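Putative integron gene cassette protein (Uncultured bacterium, PDB 3FUY) is of unknown function but is encoded by an integron gene cassette from a salt-marsh metagenome and probably works as a three-chain assembly. Local coordinates at residues N26-R38 with A46-D58. Numbering follows the deposited sequence.
Sequences NTSFLSPSLVTIR and AVLRIGRTGFPAD
Ala57 brings its carbonyl O to the edge of the Phe29 ring, 3.7 Å from CE1 near the ring plane; that oxygen also accepts a bond from Arg38 of the second subunit. Ser31 O and Pro32 O lie in plane at the ring edge too, and Val35 CG2 sits over one face, offset toward the rim: a flat aromatic can offer a face to a methyl and C-H edges to carbonyls. The Phe55 ring has Thr53 CB over the centre of one face and meets His168 of the second subunit. Leu34 CD1 is oblique to the Arg49 guanidinium. Long Arg49 packs its methylenes beside Leu34, CG 3.4 Å from Leu34 CD1, while its extended chain carries NE to Phe178 O. A serine in place of Arg49 would probably leave Phe178 O without this donor and uncover one flank of Leu34. With CG anti to the backbone N (chi1 178°), Leu34 also presses CD1 tightly on Val47 CG1, at 3.5 Å. Leu34, Val47 and Arg49 belong to the antiparallel beta hairpin of strands 34-39 and 44-49, within a mixed sheet. Beta-branched Val35 suits its extended backbone and pairs with Leu48, each N bonding the other's O. On this face Ile37 and Leu48 meet helix 59-79. Beyond the hairpin's open end, Ser33 O takes Ile50 N at 2.9 Å, and Pro32 O takes Ala57 N. Small Ala57 fits CB against Val35 CG2 at 3.9 Å, while Ser33 sends OG to Asp172 of the second subunit.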
loop_
_atom_site.group_PDB
_atom_site.type_symbol
_atom_site.label_atom_id
_atom_site.label_comp_id
_atom_site.label_asym_id
_atom_site.label_seq_id
_atom_site.Cartn_x
_atom_site.Cartn_y
_atom_site.Cartn_z
ATOM N N ASN B 26 10.388 2.636 0.005
ATOM C CA ASN B 26 9.241 1.759 0.072
ATOM C C ASN B 26 8.137 2.269 -0.841
ATOM O O ASN B 26 7.636 3.371 -0.659
ATOM C CB ASN B 26 8.736 1.650 1.509
ATOM C CG ASN B 26 7.544 0.709 1.636
ATOM O OD1 ASN B 26 6.530 0.879 0.978
ATOM N ND2 ASN B 26 7.667 -0.275 2.484
ATOM N N THR B 27 7.776 1.463 -1.825
ATOM C CA THR B 27 6.798 1.870 -2.832
ATOM C C THR B 27 5.556 1.007 -2.695
ATOM O O THR B 27 5.672 -0.209 -2.495
ATOM C CB THR B 27 7.371 1.677 -4.251
ATOM O OG1 THR B 27 8.488 2.557 -4.422
ATOM C CG2 THR B 27 6.319 2.009 -5.306
ATOM N N SER B 28 4.378 1.623 -2.805
ATOM C CA SER B 28 3.121 0.881 -2.666
ATOM C C SER B 28 2.089 1.357 -3.680
ATOM O O SER B 28 1.924 2.551 -3.879
ATOM C CB SER B 28 2.541 1.035 -1.247
ATOM O OG SER B 28 3.505 0.711 -0.254
ATOM N N PHE B 29 1.385 0.428 -4.312
ATOM C CA PHE B 29 0.311 0.820 -5.230
ATOM C C PHE B 29 -1.019 0.846 -4.503
ATOM O O PHE B 29 -1.510 -0.202 -4.079
ATOM C CB PHE B 29 0.217 -0.152 -6.403
ATOM C CG PHE B 29 1.303 0.012 -7.414
ATOM C CD1 PHE B 29 1.034 0.582 -8.655
ATOM C CD2 PHE B 29 2.601 -0.406 -7.130
ATOM C CE1 PHE B 29 2.020 0.730 -9.593
ATOM C CE2 PHE B 29 3.606 -0.260 -8.067
ATOM C CZ PHE B 29 3.312 0.313 -9.309
ATOM N N LEU B 30 -1.606 2.031 -4.363
ATOM C CA LEU B 30 -2.949 2.137 -3.803
ATOM C C LEU B 30 -3.960 1.822 -4.898
ATOM O O LEU B 30 -5.051 1.305 -4.634
ATOM C CB LEU B 30 -3.200 3.523 -3.224
ATOM C CG LEU B 30 -2.196 3.965 -2.160
ATOM C CD1 LEU B 30 -2.594 5.330 -1.657
ATOM C CD2 LEU B 30 -2.101 2.959 -1.004
ATOM N N SER B 31 -3.580 2.131 -6.132
ATOM C CA SER B 31 -4.303 1.671 -7.309
ATOM C C SER B 31 -3.291 1.580 -8.457
ATOM O O SER B 31 -2.107 1.874 -8.268
ATOM C CB SER B 31 -5.459 2.622 -7.642
ATOM O OG SER B 31 -5.016 3.734 -8.411
ATOM N N PRO B 32 -3.729 1.148 -9.641
ATOM C CA PRO B 32 -2.729 1.081 -10.714
ATOM C C PRO B 32 -2.022 2.425 -10.964
ATOM O O PRO B 32 -0.838 2.435 -11.274
ATOM C CB PRO B 32 -3.563 0.672 -11.933
ATOM C CG PRO B 32 -4.731 -0.092 -11.342
ATOM C CD PRO B 32 -5.048 0.627 -10.062
ATOM N N SER B 33 -2.728 3.530 -10.763
ATOM C CA SER B 33 -2.235 4.857 -11.147
ATOM C C SER B 33 -1.926 5.783 -9.960
ATOM O O SER B 33 -1.647 6.971 -10.146
ATOM C CB SER B 33 -3.261 5.537 -12.058
ATOM O OG SER B 33 -4.427 5.860 -11.326
ATOM N N LEU B 34 -1.977 5.241 -8.743
ATOM C CA LEU B 34 -1.689 6.029 -7.538
ATOM C C LEU B 34 -0.690 5.273 -6.649
ATOM O O LEU B 34 -0.965 4.164 -6.178
ATOM C CB LEU B 34 -2.968 6.350 -6.764
ATOM C CG LEU B 34 -2.824 7.140 -5.460
ATOM C CD1 LEU B 34 -2.414 8.563 -5.737
ATOM C CD2 LEU B 34 -4.119 7.099 -4.629
ATOM N N VAL B 35 0.467 5.883 -6.432
ATOM C CA VAL B 35 1.589 5.200 -5.788
ATOM C C VAL B 35 2.171 6.050 -4.667
ATOM O O VAL B 35 2.397 7.243 -4.834
ATOM C CB VAL B 35 2.692 4.871 -6.819
ATOM C CG1 VAL B 35 3.968 4.374 -6.126
ATOM C CG2 VAL B 35 2.179 3.841 -7.841
ATOM N N THR B 36 2.404 5.440 -3.513
ATOM C CA THR B 36 3.098 6.150 -2.448
ATOM C C THR B 36 4.571 5.745 -2.445
ATOM O O THR B 36 4.915 4.565 -2.558
ATOM C CB THR B 36 2.480 5.881 -1.061
ATOM O OG1 THR B 36 2.579 4.485 -0.752
ATOM C CG2 THR B 36 1.016 6.294 -1.036
ATOM N N ILE B 37 5.441 6.733 -2.311
ATOM C CA ILE B 37 6.878 6.480 -2.311
ATOM C C ILE B 37 7.507 7.132 -1.089
ATOM O O ILE B 37 7.542 8.355 -0.958
ATOM C CB ILE B 37 7.533 7.006 -3.598
ATOM C CG1 ILE B 37 6.911 6.343 -4.814
ATOM C CG2 ILE B 37 9.028 6.723 -3.603
ATOM C CD1 ILE B 37 7.379 7.004 -6.155
ATOM N N ARG B 38 7.964 6.299 -0.171
ATOM C CA ARG B 38 8.568 6.769 1.056
ATOM C C ARG B 38 10.065 6.496 0.936
ATOM O O ARG B 38 10.463 5.338 0.846
ATOM C CB ARG B 38 7.993 5.951 2.227
ATOM C CG ARG B 38 8.758 6.089 3.526
ATOM C CD ARG B 38 8.716 7.495 4.004
ATOM N NE ARG B 38 9.095 7.659 5.411
ATOM C CZ ARG B 38 9.753 8.721 5.864
ATOM N NH1 ARG B 38 10.167 9.655 5.002
ATOM N NH2 ARG B 38 10.012 8.853 7.160
ATOM N N ALA B 46 6.649 11.087 -1.250
ATOM C CA ALA B 46 5.936 11.648 -2.394
ATOM C C ALA B 46 4.805 10.752 -2.832
ATOM O O ALA B 46 4.877 9.524 -2.715
ATOM C CB ALA B 46 6.895 11.895 -3.563
ATOM N N VAL B 47 3.761 11.374 -3.356
ATOM C CA VAL B 47 2.726 10.645 -4.052
ATOM C C VAL B 47 2.972 10.703 -5.558
ATOM O O VAL B 47 3.164 11.770 -6.131
ATOM C CB VAL B 47 1.324 11.198 -3.734
ATOM C CG1 VAL B 47 0.265 10.393 -4.470
ATOM C CG2 VAL B 47 1.063 11.172 -2.213
ATOM N N LEU B 48 2.942 9.543 -6.197
ATOM C CA LEU B 48 2.981 9.478 -7.643
ATOM C C LEU B 48 1.575 9.236 -8.212
ATOM O O LEU B 48 0.875 8.292 -7.818
ATOM C CB LEU B 48 3.935 8.385 -8.097
ATOM C CG LEU B 48 3.942 8.102 -9.597
ATOM C CD1 LEU B 48 4.391 9.350 -10.376
ATOM C CD2 LEU B 48 4.855 6.924 -9.871
ATOM N N ARG B 49 1.161 10.110 -9.125
ATOM C CA ARG B 49 -0.142 9.980 -9.784
ATOM C C ARG B 49 0.007 9.975 -11.294
ATOM O O ARG B 49 0.682 10.838 -11.854
ATOM C CB ARG B 49 -1.044 11.149 -9.411
ATOM C CG ARG B 49 -1.783 10.972 -8.121
ATOM C CD ARG B 49 -2.645 12.192 -7.802
ATOM N NE ARG B 49 -3.459 11.930 -6.613
ATOM C CZ ARG B 49 -4.786 11.864 -6.614
ATOM N NH1 ARG B 49 -5.465 12.073 -7.743
ATOM N NH2 ARG B 49 -5.433 11.604 -5.482
ATOM N N ILE B 50 -0.621 9.010 -11.955
ATOM C CA ILE B 50 -0.727 9.059 -13.397
ATOM C C ILE B 50 -2.107 9.664 -13.699
ATOM O O ILE B 50 -3.040 8.970 -14.087
ATOM C CB ILE B 50 -0.571 7.670 -14.024
ATOM C CG1 ILE B 50 0.559 6.870 -13.341
ATOM C CG2 ILE B 50 -0.351 7.791 -15.519
ATOM C CD1 ILE B 50 1.946 7.560 -13.373
ATOM N N GLY B 51 -2.210 10.967 -13.486
ATOM C CA GLY B 51 -3.488 11.648 -13.370
ATOM C C GLY B 51 -4.333 11.707 -14.630
ATOM O O GLY B 51 -5.521 11.373 -14.607
ATOM N N ARG B 52 -3.732 12.116 -15.736
ATOM C CA ARG B 52 -4.527 12.383 -16.936
ATOM C C ARG B 52 -5.103 11.121 -17.575
ATOM O O ARG B 52 -6.292 11.070 -17.892
ATOM C CB ARG B 52 -3.730 13.180 -17.967
ATOM C CG ARG B 52 -4.627 13.837 -19.033
ATOM C CD ARG B 52 -3.857 14.839 -19.889
ATOM N NE ARG B 52 -4.626 15.296 -21.057
ATOM C CZ ARG B 52 -4.081 15.878 -22.123
ATOM N NH1 ARG B 52 -2.771 16.079 -22.168
ATOM N NH2 ARG B 52 -4.845 16.257 -23.146
ATOM N N THR B 53 -4.263 10.108 -17.754
ATOM C CA THR B 53 -4.668 8.885 -18.433
ATOM C C THR B 53 -5.203 7.808 -17.497
ATOM O O THR B 53 -5.950 6.920 -17.926
ATOM C CB THR B 53 -3.483 8.257 -19.138
ATOM O OG1 THR B 53 -2.475 7.965 -18.161
ATOM C CG2 THR B 53 -2.922 9.202 -20.216
ATOM N N GLY B 54 -4.776 7.860 -16.237
ATOM C CA GLY B 54 -5.074 6.816 -15.277
ATOM C C GLY B 54 -4.370 5.525 -15.635
ATOM O O GLY B 54 -4.797 4.453 -15.227
ATOM N N PHE B 55 -3.296 5.623 -16.411
ATOM C CA PHE B 55 -2.555 4.442 -16.826
ATOM C C PHE B 55 -1.733 3.945 -15.626
ATOM O O PHE B 55 -1.389 4.734 -14.748
ATOM C CB PHE B 55 -1.623 4.737 -18.001
ATOM C CG PHE B 55 -2.333 5.081 -19.301
ATOM C CD1 PHE B 55 -3.688 4.878 -19.450
ATOM C CD2 PHE B 55 -1.612 5.560 -20.382
ATOM C CE1 PHE B 55 -4.329 5.183 -20.655
ATOM C CE2 PHE B 55 -2.238 5.870 -21.586
ATOM C CZ PHE B 55 -3.601 5.681 -21.720
ATOM N N PRO B 56 -1.445 2.637 -15.584
ATOM C CA PRO B 56 -0.673 2.080 -14.458
ATOM C C PRO B 56 0.741 2.668 -14.432
ATOM O O PRO B 56 1.397 2.743 -15.479
ATOM C CB PRO B 56 -0.591 0.575 -14.774
ATOM C CG PRO B 56 -1.521 0.330 -15.909
ATOM C CD PRO B 56 -1.742 1.634 -16.619
ATOM N N ALA B 57 1.198 3.087 -13.258
ATOM C CA ALA B 57 2.585 3.513 -13.107
ATOM C C ALA B 57 3.583 2.396 -13.426
ATOM O O ALA B 57 3.434 1.253 -12.970
ATOM C CB ALA B 57 2.818 4.074 -11.727
ATOM N N ASP B 58 4.594 2.717 -14.235
ATOM C CA ASP B 58 5.628 1.744 -14.543
ATOM C C ASP B 58 6.963 2.082 -13.873
ATOM O O ASP B 58 7.060 3.054 -13.138
ATOM C CB ASP B 58 5.765 1.511 -16.056
ATOM C CG ASP B 58 6.229 2.740 -16.809
ATOM O OD1 ASP B 58 6.800 3.672 -16.191
ATOM O OD2 ASP B 58 6.022 2.771 -18.034
#